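PDB 2FNU: aminotransferase from Helicobacter pylori, which catalyses the PLP-dependent, glutamate-linked amination of UDP-2-acetamido-2,6-dideoxy-beta-L-arabino-hex-4-ulose, the second step in making the flagellin sugar pseudaminic acid. Local coordinates for the interface of chains A and B. Numbering follows the deposited sequence. Chains: chain A/B, aminotransferase.

Contact 1: the interface of chains A and B. Residues chain A 210, 212, 227-228; chain B 57, 84-86.
A:His210, whose backbone has a positive phi (71°), sits in a loop just ahead of strand 212-214 and faces B:Phe84 and B:Val85, loop residues that lead into helix 86-93, and B:Thr57 in the first turn of helix 56-66. Its imidazole receives the rim of the B:Phe84 phenyl group: CE2 stands over the centre of one face, 3.5 Å from NE2 of A:His210, with the two ring planes perpendicular. The carbonyl O of A:His227 lies over the opposite face, toward its rim, so the imidazole is held between the partner's phenyl edge and a backbone oxygen of its own chain. At the imidazole edge, in its plane, the hydroxyl OG1 of B:Thr57 lies beside CE1. The B:Phe84 side chain turns away from its own backbone N (chi1 -173°), which carries its rim across to the histidine. A:Met212 bends at chi2 and chi3 to bring its terminal CE to 4.0 Å from CG1 of B:Val85. On the other flank, CB of A:Asn228 packs 3.7 Å from CB of B:Thr57, and a water 2.8 Å from ND1 of A:His227 links it to the carbonyl O of B:Thr57. B:Thr57 and B:Phe84 also line the cofactor pocket and A:Asn228 is a substrate-binding residue, so in the deposited dimer the packing appears to set the loops of one chain against the active site of the other.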
ATOM      1  N   HIS A 210       2.363  -9.603  -5.794  1.00 12.36           N
ATOM      2  CA  HIS A 210       3.100 -10.819  -5.410  1.00 11.93           C
ATOM      3  C   HIS A 210       3.877 -11.501  -6.523  1.00 12.37           C
ATOM      4  O   HIS A 210       4.475 -12.555  -6.290  1.00 13.16           O
ATOM      5  CB  HIS A 210       2.171 -11.830  -4.747  1.00 12.87           C
ATOM      6  CG  HIS A 210       1.420 -11.251  -3.596  1.00 12.54           C
ATOM      7  ND1 HIS A 210       2.059 -10.773  -2.472  1.00 12.12           N
ATOM      8  CD2 HIS A 210       0.096 -11.028  -3.411  1.00 11.67           C
ATOM      9  CE1 HIS A 210       1.152 -10.308  -1.630  1.00 12.43           C
ATOM     10  NE2 HIS A 210      -0.045 -10.442  -2.178  1.00 12.10           N
ATOM     11  N   MET A 212       2.402 -12.900  -8.822  1.00 12.22           N
ATOM     12  CA  MET A 212       1.631 -14.128  -8.993  1.00 12.56           C
ATOM     13  C   MET A 212       0.834 -14.146 -10.298  1.00 14.76           C
ATOM     14  O   MET A 212       0.095 -13.224 -10.590  1.00 16.83           O
ATOM     15  CB  MET A 212       0.666 -14.313  -7.814  1.00 13.86           C
ATOM     16  CG  MET A 212      -0.175 -15.577  -7.902  1.00 16.80           C
ATOM     17  SD  MET A 212       0.783 -17.032  -7.488  1.00 18.44           S
ATOM     18  CE  MET A 212       1.159 -16.701  -5.739  1.00 19.49           C
ATOM     19  N   HIS A 227       4.677  -7.195  -4.571  1.00 10.85           N
ATOM     20  CA  HIS A 227       4.257  -6.731  -3.236  1.00  9.85           C
ATOM     21  C   HIS A 227       2.739  -6.857  -3.138  1.00 12.79           C
ATOM     22  O   HIS A 227       2.122  -7.557  -3.941  1.00 12.74           O
ATOM     23  CB  HIS A 227       4.707  -5.269  -3.088  1.00 11.64           C
ATOM     24  CG  HIS A 227       6.190  -5.120  -3.071  1.00 11.71           C
ATOM     25  ND1 HIS A 227       6.897  -4.924  -1.905  1.00 14.71           N
ATOM     26  CD2 HIS A 227       7.108  -5.186  -4.066  1.00 12.63           C
ATOM     27  CE1 HIS A 227       8.189  -4.854  -2.183  1.00 14.61           C
ATOM     28  NE2 HIS A 227       8.344  -5.015  -3.488  1.00 13.25           N
ATOM     29  N   ASN A 228       2.130  -6.174  -2.177  1.00 10.90           N
ATOM     30  CA  ASN A 228       0.692  -5.980  -2.206  1.00 10.50           C
ATOM     31  C   ASN A 228       0.421  -4.491  -2.110  1.00 11.49           C
ATOM     32  O   ASN A 228       0.273  -3.935  -1.012  1.00 11.38           O
ATOM     33  CB  ASN A 228      -0.049  -6.781  -1.102  1.00 12.44           C
ATOM     34  CG  ASN A 228      -1.570  -6.565  -1.106  1.00 14.25           C
ATOM     35  OD1 ASN A 228      -2.291  -7.176  -0.278  1.00 14.11           O
ATOM     36  ND2 ASN A 228      -2.066  -5.696  -1.984  1.00  9.87           N
TER
ATOM     37  N   THR B  57       1.609  -7.511   3.517  1.00 10.08           N
ATOM     38  CA  THR B  57       2.852  -7.605   2.740  1.00  9.97           C
ATOM     39  C   THR B  57       3.697  -6.336   2.955  1.00 10.81           C
ATOM     40  O   THR B  57       4.921  -6.419   3.112  1.00 11.70           O
ATOM     41  CB  THR B  57       2.547  -7.842   1.262  1.00 11.42           C
ATOM     42  OG1 THR B  57       1.746  -9.011   1.159  1.00 11.19           O
ATOM     43  CG2 THR B  57       3.819  -8.083   0.474  1.00 13.04           C
ATOM     44  N   PHE B  84       1.988 -18.329   2.457  1.00 10.69           N
ATOM     45  CA  PHE B  84       1.779 -17.553   1.235  1.00 11.39           C
ATOM     46  C   PHE B  84       3.111 -16.966   0.773  1.00 10.55           C
ATOM     47  O   PHE B  84       3.970 -16.668   1.592  1.00 13.90           O
ATOM     48  CB  PHE B  84       0.753 -16.444   1.448  1.00 12.30           C
ATOM     49  CG  PHE B  84       0.381 -15.731   0.179  1.00 11.34           C
ATOM     50  CD1 PHE B  84      -0.232 -16.420  -0.854  1.00 12.90           C
ATOM     51  CD2 PHE B  84       0.716 -14.398  -0.004  1.00 13.07           C
ATOM     52  CE1 PHE B  84      -0.551 -15.775  -2.059  1.00 14.89           C
ATOM     53  CE2 PHE B  84       0.399 -13.734  -1.203  1.00 13.01           C
ATOM     54  CZ  PHE B  84      -0.225 -14.432  -2.228  1.00 14.12           C
ATOM     55  N   VAL B  85       3.283 -16.800  -0.540  1.00 10.72           N
ATOM     56  CA  VAL B  85       4.594 -16.417  -1.061  1.00 10.78           C
ATOM     57  C   VAL B  85       5.134 -15.103  -0.473  1.00 10.98           C
ATOM     58  O   VAL B  85       6.361 -14.908  -0.373  1.00 12.25           O
ATOM     59  CB  VAL B  85       4.581 -16.390  -2.613  1.00 11.67           C
ATOM     60  CG1 VAL B  85       3.795 -15.165  -3.137  1.00 12.03           C
ATOM     61  CG2 VAL B  85       5.993 -16.420  -3.184  1.00 14.02           C
ATOM     62  N   ALA B  86       4.239 -14.207  -0.069  1.00 11.59           N
ATOM     63  CA  ALA B  86       4.669 -12.909   0.469  1.00 11.26           C
ATOM     64  C   ALA B  86       5.663 -13.036   1.617  1.00 11.46           C
ATOM     65  O   ALA B  86       6.536 -12.186   1.767  1.00 11.61           O
ATOM     66  CB  ALA B  86       3.458 -12.087   0.932  1.00 11.98           C
TER
HETATM   67  O   HOH W   1       5.755  -4.584   0.594  1.00 13.06           O

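Contact 2: the interface of chains A and B. Residues chain A 187-189, 235; chain B 28-29, 230, 232.
At the edge of the B:Arg230 guanidinium, in its plane, lies one carboxylate oxygen, OE2 of A:Glu189; the carboxylate itself is turned 47° from the guanidinium, and it lies nearly coplanar with the amide of B:Asn232 as the two side chains slide past each other. In this DegT/DnrJ/EryC1-family aminotransferase, the salt bridge from the loop carrying A:Glu189 to B:Arg230 lies beside the substrate-binding residues B:Leu28 and B:Thr29. B:Arg230 grips side-on with two nitrogens, both directed to the same oxygen: NE at 2.8 Å from OE2 of A:Glu189, and NH2 at 2.9 Å from that OE2. The NH2 bond uses the syn lone pair, whereas NE comes from the syn side but 35° out of the carboxylate plane. From the anti side, somewhat out of the carboxylate plane, the hydroxyl OG1 of B:Thr29 donates to A:Glu189 OE2 over 2.6 Å. Three donors thus converge on one oxygen, which should restrict the rotation of the carboxylate and probably stabilises its negative charge. The threonine hydroxyl points away from its own backbone N (chi1 -165°), toward the glutamate, while a bend at chi3 swings the B:Arg230 guanidinium round to it. Alongside, CB of A:Ala188 packs against B:Asn232 CG at 3.8 Å and against B:Leu28 CB at 3.9 Å. Loop 187-189 is braced within its own chain: OG1 of A:Thr187 donates to the backbone O of A:Glu189 at 2.7 Å, from above the carbonyl plane, and NE2 of A:Gln235, on helix 233-243, bonds to the backbone O of A:Thr187 at 3.2 Å.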
ATOM      1  N   THR A 187      -9.327   8.676  -3.510  1.00 12.18           N
ATOM      2  CA  THR A 187      -9.725   7.345  -3.041  1.00 11.90           C
ATOM      3  C   THR A 187      -9.273   7.189  -1.573  1.00 12.85           C
ATOM      4  O   THR A 187      -9.041   6.061  -1.115  1.00 14.54           O
ATOM      5  CB  THR A 187      -9.088   6.249  -3.909  1.00 13.60           C
ATOM      6  OG1 THR A 187      -7.660   6.352  -3.842  1.00 13.09           O
ATOM      7  CG2 THR A 187      -9.487   6.419  -5.376  1.00 15.29           C
ATOM      8  N   ALA A 188      -9.130   8.326  -0.873  1.00 12.21           N
ATOM      9  CA  ALA A 188      -8.571   8.440   0.497  1.00 12.87           C
ATOM     10  C   ALA A 188      -7.045   8.299   0.508  1.00 11.93           C
ATOM     11  O   ALA A 188      -6.334   9.244   0.889  1.00 12.78           O
ATOM     12  CB  ALA A 188      -9.245   7.473   1.461  1.00 14.12           C
ATOM     13  N   GLU A 189      -6.554   7.127   0.107  1.00 11.38           N
ATOM     14  CA  GLU A 189      -5.177   6.964  -0.335  1.00 10.70           C
ATOM     15  C   GLU A 189      -5.269   6.227  -1.669  1.00 10.99           C
ATOM     16  O   GLU A 189      -6.139   5.361  -1.841  1.00 12.31           O
ATOM     17  CB  GLU A 189      -4.339   6.130   0.636  1.00 13.30           C
ATOM     18  CG  GLU A 189      -4.126   6.728   2.036  1.00 12.27           C
ATOM     19  CD  GLU A 189      -2.965   7.709   2.147  1.00 13.41           C
ATOM     20  OE1 GLU A 189      -2.323   8.054   1.118  1.00 12.65           O
ATOM     21  OE2 GLU A 189      -2.729   8.165   3.303  1.00 14.92           O
ATOM     22  N   GLN A 235     -12.258   1.734  -2.114  1.00 13.39           N
ATOM     23  CA  GLN A 235     -11.552   2.895  -2.634  1.00 13.84           C
ATOM     24  C   GLN A 235     -11.746   3.035  -4.137  1.00 14.99           C
ATOM     25  O   GLN A 235     -11.828   4.160  -4.647  1.00 15.67           O
ATOM     26  CB  GLN A 235     -10.071   2.720  -2.403  1.00 18.87           C
ATOM     27  CG  GLN A 235      -9.659   2.747  -1.008  1.00 24.85           C
ATOM     28  CD  GLN A 235      -8.199   2.403  -0.930  1.00 33.76           C
ATOM     29  OE1 GLN A 235      -7.775   1.303  -1.331  1.00 32.10           O
ATOM     30  NE2 GLN A 235      -7.408   3.343  -0.446  1.00 19.75           N
TER
ATOM     31  N   LEU B  28      -9.889  11.873   5.675  1.00 14.53           N
ATOM     32  CA  LEU B  28     -10.042  10.526   5.117  1.00 14.95           C
ATOM     33  C   LEU B  28      -8.787   9.691   5.297  1.00 14.41           C
ATOM     34  O   LEU B  28      -8.822   8.481   5.074  1.00 15.41           O
ATOM     35  CB  LEU B  28     -10.340  10.580   3.612  1.00 15.31           C
ATOM     36  CG  LEU B  28     -11.678  11.213   3.224  1.00 15.10           C
ATOM     37  CD1 LEU B  28     -11.863  11.169   1.729  1.00 16.83           C
ATOM     38  CD2 LEU B  28     -12.862  10.517   3.897  1.00 16.94           C
ATOM     39  N   THR B  29      -7.685  10.338   5.642  1.00 13.83           N
ATOM     40  CA  THR B  29      -6.441   9.628   5.948  1.00 14.78           C
ATOM     41  C   THR B  29      -5.611  10.395   6.983  1.00 15.61           C
ATOM     42  O   THR B  29      -5.920  11.553   7.309  1.00 15.44           O
ATOM     43  CB  THR B  29      -5.656   9.261   4.664  1.00 15.61           C
ATOM     44  OG1 THR B  29      -4.649   8.290   4.993  1.00 15.64           O
ATOM     45  CG2 THR B  29      -5.022  10.499   4.001  1.00 16.29           C
ATOM     46  N   ARG B 230       0.379   3.655   4.332  1.00 11.66           N
ATOM     47  CA  ARG B 230      -0.586   4.006   5.379  1.00 13.38           C
ATOM     48  C   ARG B 230      -1.920   3.312   5.157  1.00 12.70           C
ATOM     49  O   ARG B 230      -2.323   3.028   4.009  1.00 13.40           O
ATOM     50  CB  ARG B 230      -0.786   5.519   5.415  1.00 13.29           C
ATOM     51  CG  ARG B 230       0.492   6.291   5.772  1.00 14.08           C
ATOM     52  CD  ARG B 230       0.211   7.764   6.000  1.00 15.38           C
ATOM     53  NE  ARG B 230      -0.345   8.421   4.805  1.00 13.65           N
ATOM     54  CZ  ARG B 230       0.291   9.311   4.042  1.00 13.87           C
ATOM     55  NH1 ARG B 230       1.542   9.704   4.310  1.00 14.25           N
ATOM     56  NH2 ARG B 230      -0.350   9.856   3.012  1.00 13.31           N
ATOM     57  N   ASN B 232      -5.819   4.083   5.538  1.00 14.81           N
ATOM     58  CA  ASN B 232      -6.598   5.322   5.629  1.00 14.33           C
ATOM     59  C   ASN B 232      -7.702   5.241   6.689  1.00 15.99           C
ATOM     60  O   ASN B 232      -7.866   4.205   7.351  1.00 15.62           O
ATOM     61  CB  ASN B 232      -7.150   5.697   4.250  1.00 15.15           C
ATOM     62  CG  ASN B 232      -8.035   4.618   3.666  1.00 14.95           C
ATOM     63  OD1 ASN B 232      -7.710   3.986   2.647  1.00 19.85           O
ATOM     64  ND2 ASN B 232      -9.143   4.370   4.330  1.00 11.65           N
TER

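About 21 Å separates the C-alpha centres of contacts 1 and 2, which have no residue in common. Equivalent segments just ahead of helix 233-243, one from each chain, contribute to them: chain A supplies residues 227-228 to contact 1, and chain B supplies residues 230 and 232 to contact 2, with A:Gln235 on the helix itself. Because the interface is two-fold symmetric, each contact recurs with the chains exchanged, and this segment serves both kinds of contact in every subunit. Contact 1 adjoins the cofactor pocket and contact 2 includes substrate-binding residues, an arrangement consistent with active sites that depend on dimer assembly.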